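Local coordinates for protein 2-nitropropane dioxygenase (Streptomyces ansochromogenes, PDB 3BW3) that probably catalyses the FMN-dependent oxidative denitrification of alkyl nitronates with molecular oxygen, and binds nitroethane beside the flavin, at residues Y96-G101 and S302-A307; V84-L89 and H298-P303. The protein carries 1 engineered substitution. One frame throughout, in Å; residues are numbered along the deposited sequence.

Contact 1 (Y96-G101 and S302-A307); sequences YETELG and SPLRKA. With NIE (nitroethane), chain C.
T98 meets P303 and L304 through a side chain whose OG1 is anti to the backbone N (chi1 -170°), which swings CG2 to within 3.8 Å of L304 CD2 and leaves OG1 beside P303 CB. In L304, CG lies anti to the carbonyl carbon (chi1 -61°), and its two methyls reach back to the loop: CD1 packs 3.7 Å from L100 CD2, and CD2 touches both that leucine methyl and T98 CG2. The proline ring stands across T98 at about a right angle and presses on the loop backbone, with its CB 3.1 Å from E99 O and its CG 3.6 Å from G101 N. One turn further along the helix, A307 CB rests against Y96 CB (3.8 Å) and approaches the tyrosine ring obliquely, while L304 O lies over one ring face; the phenol OH is held outside the contact by D313 and R281. Polar linkage is by water: P303 O, which already accepts A307 N in the helix, takes a second donor from the water (2.7 Å), and T98 OG1 is a longer partner of that water (3.3 Å). On the side of the helix turned away from the loop, R305 projects into the nitroethane pocket. Its NH2 gives O5 of the ligand a nearly straight hydrogen bond (2.8 Å, 168°), the nitro group lying at the guanidinium edge. A methionine in its place would probably cost O5 its straight donor and the positive charge beside the nitro group, leaving the ligand freer to turn. The loop that follows the Schellman turn at E97 is thus fastened mainly by apolar packing, whereas R305, on the side of the helix away from the loop, supplies a charged donor to nitroethane.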
loop_
_atom_site.group_PDB
_atom_site.type_symbol
_atom_site.label_atom_id
_atom_site.label_comp_id
_atom_site.label_asym_id
_atom_site.label_seq_id
_atom_site.Cartn_x
_atom_site.Cartn_y
_atom_site.Cartn_z
ATOM N N TYR A 96 17.303 8.201 -29.988
ATOM C CA TYR A 96 18.508 7.808 -29.277
ATOM C C TYR A 96 19.546 7.225 -30.218
ATOM O O TYR A 96 20.625 6.822 -29.789
ATOM C CB TYR A 96 18.163 6.808 -28.172
ATOM C CG TYR A 96 17.475 7.456 -26.996
ATOM C CD1 TYR A 96 18.125 8.433 -26.240
ATOM C CD2 TYR A 96 16.162 7.133 -26.665
ATOM C CE1 TYR A 96 17.481 9.073 -25.185
ATOM C CE2 TYR A 96 15.508 7.767 -25.611
ATOM C CZ TYR A 96 16.173 8.736 -24.877
ATOM O OH TYR A 96 15.528 9.371 -23.842
ATOM N N GLU A 97 19.210 7.185 -31.506
ATOM C CA GLU A 97 20.116 6.673 -32.531
ATOM C C GLU A 97 20.693 5.318 -32.165
ATOM O O GLU A 97 21.906 5.120 -32.193
ATOM C CB GLU A 97 21.261 7.659 -32.764
ATOM C CG GLU A 97 20.812 9.014 -33.267
ATOM C CD GLU A 97 21.978 9.932 -33.575
ATOM O OE1 GLU A 97 22.755 10.249 -32.650
ATOM O OE2 GLU A 97 22.116 10.335 -34.748
ATOM N N THR A 98 19.815 4.382 -31.824
ATOM C CA THR A 98 20.249 3.046 -31.456
ATOM C C THR A 98 19.229 2.054 -31.997
ATOM O O THR A 98 18.183 2.446 -32.499
ATOM C CB THR A 98 20.358 2.917 -29.920
ATOM O OG1 THR A 98 21.012 1.690 -29.586
ATOM C CG2 THR A 98 18.980 2.938 -29.282
ATOM N N GLU A 99 19.539 0.770 -31.916
ATOM C CA GLU A 99 18.626 -0.260 -32.400
ATOM C C GLU A 99 17.952 -0.931 -31.210
ATOM O O GLU A 99 18.580 -1.142 -30.173
ATOM C CB GLU A 99 19.394 -1.320 -33.198
ATOM C CG GLU A 99 19.924 -0.863 -34.542
ATOM C CD GLU A 99 18.824 -0.705 -35.569
ATOM O OE1 GLU A 99 19.138 -0.472 -36.758
ATOM O OE2 GLU A 99 17.640 -0.813 -35.186
ATOM N N LEU A 100 16.674 -1.262 -31.350
ATOM C CA LEU A 100 15.978 -1.932 -30.263
ATOM C C LEU A 100 16.666 -3.278 -30.071
ATOM O O LEU A 100 17.286 -3.794 -31.002
ATOM C CB LEU A 100 14.500 -2.140 -30.610
ATOM C CG LEU A 100 13.644 -0.881 -30.786
ATOM C CD1 LEU A 100 12.222 -1.278 -31.142
ATOM C CD2 LEU A 100 13.667 -0.052 -29.504
ATOM N N GLY A 101 16.580 -3.830 -28.864
ATOM C CA GLY A 101 17.193 -5.120 -28.599
ATOM C C GLY A 101 16.325 -6.259 -29.105
ATOM O O GLY A 101 15.187 -6.041 -29.513
ATOM N N SER A 302 16.503 -2.171 -23.424
ATOM C CA SER A 302 17.841 -2.003 -22.850
ATOM C C SER A 302 18.722 -1.031 -23.626
ATOM O O SER A 302 19.372 -0.171 -23.032
ATOM C CB SER A 302 18.559 -3.345 -22.733
ATOM O OG SER A 302 18.114 -4.050 -21.589
ATOM N N PRO A 303 18.779 -1.169 -24.962
ATOM C CA PRO A 303 19.615 -0.244 -25.732
ATOM C C PRO A 303 19.140 1.192 -25.508
ATOM O O PRO A 303 19.950 2.108 -25.354
ATOM C CB PRO A 303 19.404 -0.709 -27.171
ATOM C CG PRO A 303 19.180 -2.177 -27.015
ATOM C CD PRO A 303 18.235 -2.227 -25.832
ATOM N N LEU A 304 17.822 1.375 -25.483
ATOM C CA LEU A 304 17.230 2.692 -25.271
ATOM C C LEU A 304 17.658 3.261 -23.926
ATOM O O LEU A 304 18.095 4.408 -23.836
ATOM C CB LEU A 304 15.703 2.601 -25.319
ATOM C CG LEU A 304 15.080 2.113 -26.628
ATOM C CD1 LEU A 304 13.565 2.022 -26.471
ATOM C CD2 LEU A 304 15.450 3.072 -27.755
ATOM N N ARG A 305 17.536 2.451 -22.881
ATOM C CA ARG A 305 17.906 2.889 -21.545
ATOM C C ARG A 305 19.384 3.241 -21.429
ATOM O O ARG A 305 19.741 4.233 -20.795
ATOM C CB ARG A 305 17.556 1.816 -20.513
ATOM C CG ARG A 305 16.062 1.604 -20.325
ATOM C CD ARG A 305 15.777 1.146 -18.908
ATOM N NE ARG A 305 15.713 -0.304 -18.766
ATOM C CZ ARG A 305 16.141 -0.968 -17.693
ATOM N NH1 ARG A 305 16.684 -0.318 -16.663
ATOM N NH2 ARG A 305 15.994 -2.281 -17.633
ATOM N N LYS A 306 20.240 2.423 -22.031
ATOM C CA LYS A 306 21.677 2.665 -21.977
ATOM C C LYS A 306 22.023 3.950 -22.717
ATOM O O LYS A 306 22.886 4.708 -22.284
ATOM C CB LYS A 306 22.440 1.488 -22.591
ATOM C CG LYS A 306 22.228 0.178 -21.853
ATOM C CD LYS A 306 22.891 -0.987 -22.571
ATOM C CE LYS A 306 22.553 -2.306 -21.888
ATOM N NZ LYS A 306 23.137 -3.476 -22.603
ATOM N N ALA A 307 21.348 4.191 -23.834
ATOM C CA ALA A 307 21.593 5.395 -24.609
ATOM C C ALA A 307 21.173 6.615 -23.787
ATOM O O ALA A 307 21.879 7.623 -23.754
ATOM C CB ALA A 307 20.814 5.343 -25.910
HETATM N N3 NIE C . 17.514 -3.226 -14.773
HETATM C C1 NIE C . 19.408 -4.045 -16.146
HETATM C C2 NIE C . 18.645 -2.826 -15.610
HETATM O O4 NIE C . 17.550 -3.003 -13.574
HETATM O O5 NIE C . 16.530 -3.761 -15.262
HETATM O O HOH W 1 22.351 1.891 -26.578
#

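Contact 2 (V84-L89 and H298-P303); sequences VYAHQL and HHLTSP. With NIE (nitroethane), chain C.
L300 points its CD2 methyl at the turn formed by Y85, A86 and L89, and most of the packing converges on that one branch. With CG anti to the backbone N (chi1 -153°), the leucine extends from its helix, so that CD2 meets both CA and CB of A86 at 3.9 Å; CD1 takes a second, looser place against the same CB. The tyrosine ring crosses the leucine obliquely, its CD2 lying 4.1 Å from L300 CD2, and is anchored beyond the contact by its OH on A269 O. From the other end of the turn L89 also comes in at a slant: its CD1 sits 4.0 Å from L300 CD2 and 3.9 Å from T301 CG2, bridging the two neighbours. T301 sets CG2 against L89 and gives its OG1 to F270 O, so the buried hydroxyl is satisfied. Further round the helix, S302 OG donates to H298 O (2.9 Å) from above the carbonyl plane, adding to the weak backbone bond from S302 N just before the kink at P303. H298 itself stacks on Y44 and offers NE2 to nitroethane O5 in a weak hydrogen bond (3.1 Å, 134°), the nitro nitrogen lying at the imidazole edge. The apolar contact therefore joins the end of helix 81-88 to the face of helix 296-311 that carries L300 and T301; helix 281-286 adds F282 and H286 against Y85 and L89, so three helices meet at this apolar contact, while H298, on another side of helix 296-311, lines the nitroethane pocket.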
loop_
_atom_site.group_PDB
_atom_site.type_symbol
_atom_site.label_atom_id
_atom_site.label_comp_id
_atom_site.label_asym_id
_atom_site.label_seq_id
_atom_site.Cartn_x
_atom_site.Cartn_y
_atom_site.Cartn_z
ATOM N N VAL A 84 3.955 -5.044 -31.867
ATOM C CA VAL A 84 3.298 -3.747 -31.839
ATOM C C VAL A 84 4.020 -2.751 -30.939
ATOM O O VAL A 84 4.191 -1.589 -31.307
ATOM C CB VAL A 84 1.834 -3.883 -31.374
ATOM C CG1 VAL A 84 1.231 -2.513 -31.107
ATOM C CG2 VAL A 84 1.027 -4.597 -32.442
ATOM N N TYR A 85 4.444 -3.206 -29.763
ATOM C CA TYR A 85 5.142 -2.335 -28.829
ATOM C C TYR A 85 6.478 -1.901 -29.417
ATOM O O TYR A 85 6.897 -0.758 -29.253
ATOM C CB TYR A 85 5.371 -3.044 -27.493
ATOM C CG TYR A 85 5.797 -2.107 -26.382
ATOM C CD1 TYR A 85 5.017 -0.999 -26.048
ATOM C CD2 TYR A 85 6.964 -2.339 -25.651
ATOM C CE1 TYR A 85 5.387 -0.145 -25.008
ATOM C CE2 TYR A 85 7.343 -1.495 -24.608
ATOM C CZ TYR A 85 6.549 -0.401 -24.290
ATOM O OH TYR A 85 6.901 0.430 -23.252
ATOM N N ALA A 86 7.143 -2.818 -30.110
ATOM C CA ALA A 86 8.423 -2.504 -30.730
ATOM C C ALA A 86 8.216 -1.395 -31.761
ATOM O O ALA A 86 9.021 -0.466 -31.865
ATOM C CB ALA A 86 8.995 -3.743 -31.401
ATOM N N HIS A 87 7.127 -1.501 -32.517
ATOM C CA HIS A 87 6.801 -0.515 -33.542
ATOM C C HIS A 87 6.589 0.852 -32.894
ATOM O O HIS A 87 7.050 1.876 -33.402
ATOM C CB HIS A 87 5.533 -0.945 -34.291
ATOM C CG HIS A 87 5.077 0.035 -35.327
ATOM N ND1 HIS A 87 5.824 0.340 -36.446
ATOM C CD2 HIS A 87 3.944 0.773 -35.419
ATOM C CE1 HIS A 87 5.170 1.222 -37.181
ATOM N NE2 HIS A 87 4.027 1.502 -36.580
ATOM N N GLN A 88 5.897 0.853 -31.759
ATOM C CA GLN A 88 5.612 2.082 -31.031
ATOM C C GLN A 88 6.878 2.734 -30.483
ATOM O O GLN A 88 6.872 3.920 -30.148
ATOM C CB GLN A 88 4.629 1.787 -29.894
ATOM C CG GLN A 88 3.357 1.098 -30.376
ATOM C CD GLN A 88 2.443 0.671 -29.244
ATOM O OE1 GLN A 88 2.898 0.117 -28.241
ATOM N NE2 GLN A 88 1.143 0.910 -29.405
ATOM N N LEU A 89 7.960 1.960 -30.405
ATOM C CA LEU A 89 9.243 2.457 -29.902
ATOM C C LEU A 89 10.184 2.900 -31.018
ATOM O O LEU A 89 11.308 3.321 -30.748
ATOM C CB LEU A 89 9.952 1.384 -29.062
ATOM C CG LEU A 89 9.304 0.979 -27.737
ATOM C CD1 LEU A 89 10.126 -0.113 -27.068
ATOM C CD2 LEU A 89 9.194 2.195 -26.837
ATOM N N HIS A 298 12.158 -6.096 -21.704
ATOM C CA HIS A 298 13.421 -5.654 -21.123
ATOM C C HIS A 298 14.532 -5.713 -22.174
ATOM O O HIS A 298 15.364 -4.809 -22.257
ATOM C CB HIS A 298 13.806 -6.519 -19.915
ATOM C CG HIS A 298 15.088 -6.097 -19.263
ATOM N ND1 HIS A 298 16.325 -6.472 -19.740
ATOM C CD2 HIS A 298 15.324 -5.281 -18.207
ATOM C CE1 HIS A 298 17.268 -5.903 -19.007
ATOM N NE2 HIS A 298 16.686 -5.175 -18.072
ATOM N N HIS A 299 14.549 -6.776 -22.975
ATOM C CA HIS A 299 15.566 -6.914 -24.016
ATOM C C HIS A 299 15.378 -5.793 -25.028
ATOM O O HIS A 299 16.337 -5.197 -25.518
ATOM C CB HIS A 299 15.430 -8.250 -24.762
ATOM C CG HIS A 299 15.602 -9.462 -23.899
ATOM N ND1 HIS A 299 16.448 -9.493 -22.811
ATOM C CD2 HIS A 299 15.071 -10.705 -23.999
ATOM C CE1 HIS A 299 16.428 -10.702 -22.275
ATOM N NE2 HIS A 299 15.601 -11.456 -22.977
ATOM N N LEU A 300 14.118 -5.525 -25.338
ATOM C CA LEU A 300 13.745 -4.506 -26.307
ATOM C C LEU A 300 14.193 -3.085 -25.940
ATOM O O LEU A 300 14.716 -2.359 -26.783
ATOM C CB LEU A 300 12.229 -4.535 -26.479
ATOM C CG LEU A 300 11.595 -4.064 -27.783
ATOM C CD1 LEU A 300 12.037 -4.960 -28.928
ATOM C CD2 LEU A 300 10.081 -4.108 -27.633
ATOM N N THR A 301 13.995 -2.693 -24.686
ATOM C CA THR A 301 14.337 -1.339 -24.244
ATOM C C THR A 301 15.731 -1.110 -23.655
ATOM O O THR A 301 16.100 0.038 -23.398
ATOM C CB THR A 301 13.326 -0.829 -23.197
ATOM O OG1 THR A 301 13.518 -1.544 -21.974
ATOM C CG2 THR A 301 11.897 -1.039 -23.675
ATOM N N SER A 302 16.503 -2.171 -23.424
ATOM C CA SER A 302 17.841 -2.003 -22.850
ATOM C C SER A 302 18.722 -1.031 -23.626
ATOM O O SER A 302 19.372 -0.171 -23.032
ATOM C CB SER A 302 18.559 -3.345 -22.733
ATOM O OG SER A 302 18.114 -4.050 -21.589
ATOM N N PRO A 303 18.779 -1.169 -24.962
ATOM C CA PRO A 303 19.615 -0.244 -25.732
ATOM C C PRO A 303 19.140 1.192 -25.508
ATOM O O PRO A 303 19.950 2.108 -25.354
ATOM C CB PRO A 303 19.404 -0.709 -27.171
ATOM C CG PRO A 303 19.180 -2.177 -27.015
ATOM C CD PRO A 303 18.235 -2.227 -25.832
HETATM N N3 NIE C . 17.514 -3.226 -14.773
HETATM C C1 NIE C . 19.408 -4.045 -16.146
HETATM C C2 NIE C . 18.645 -2.826 -15.610
HETATM O O4 NIE C . 17.550 -3.003 -13.574
HETATM O O5 NIE C . 16.530 -3.761 -15.262
#

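From the N terminus, helix 81-88 supplies the first partner of contact 2, and the loop after helix 90-95 supplies that of contact 1. The chain then runs through five strands of the TIM barrel and returns in helix 296-311, which completes both. Contact 2 closes at 298-303 and contact 1 at 302-307, so the two long loops cross, sharing S302 and P303. Their centres lie about 9 Å apart, and a probable hydrogen bond from G101 N to L300 O (3.2 Å) joins them. Together they tie the segments around helices 81-88 and 90-95 to a helix that brings H298 and R305 to nitroethane.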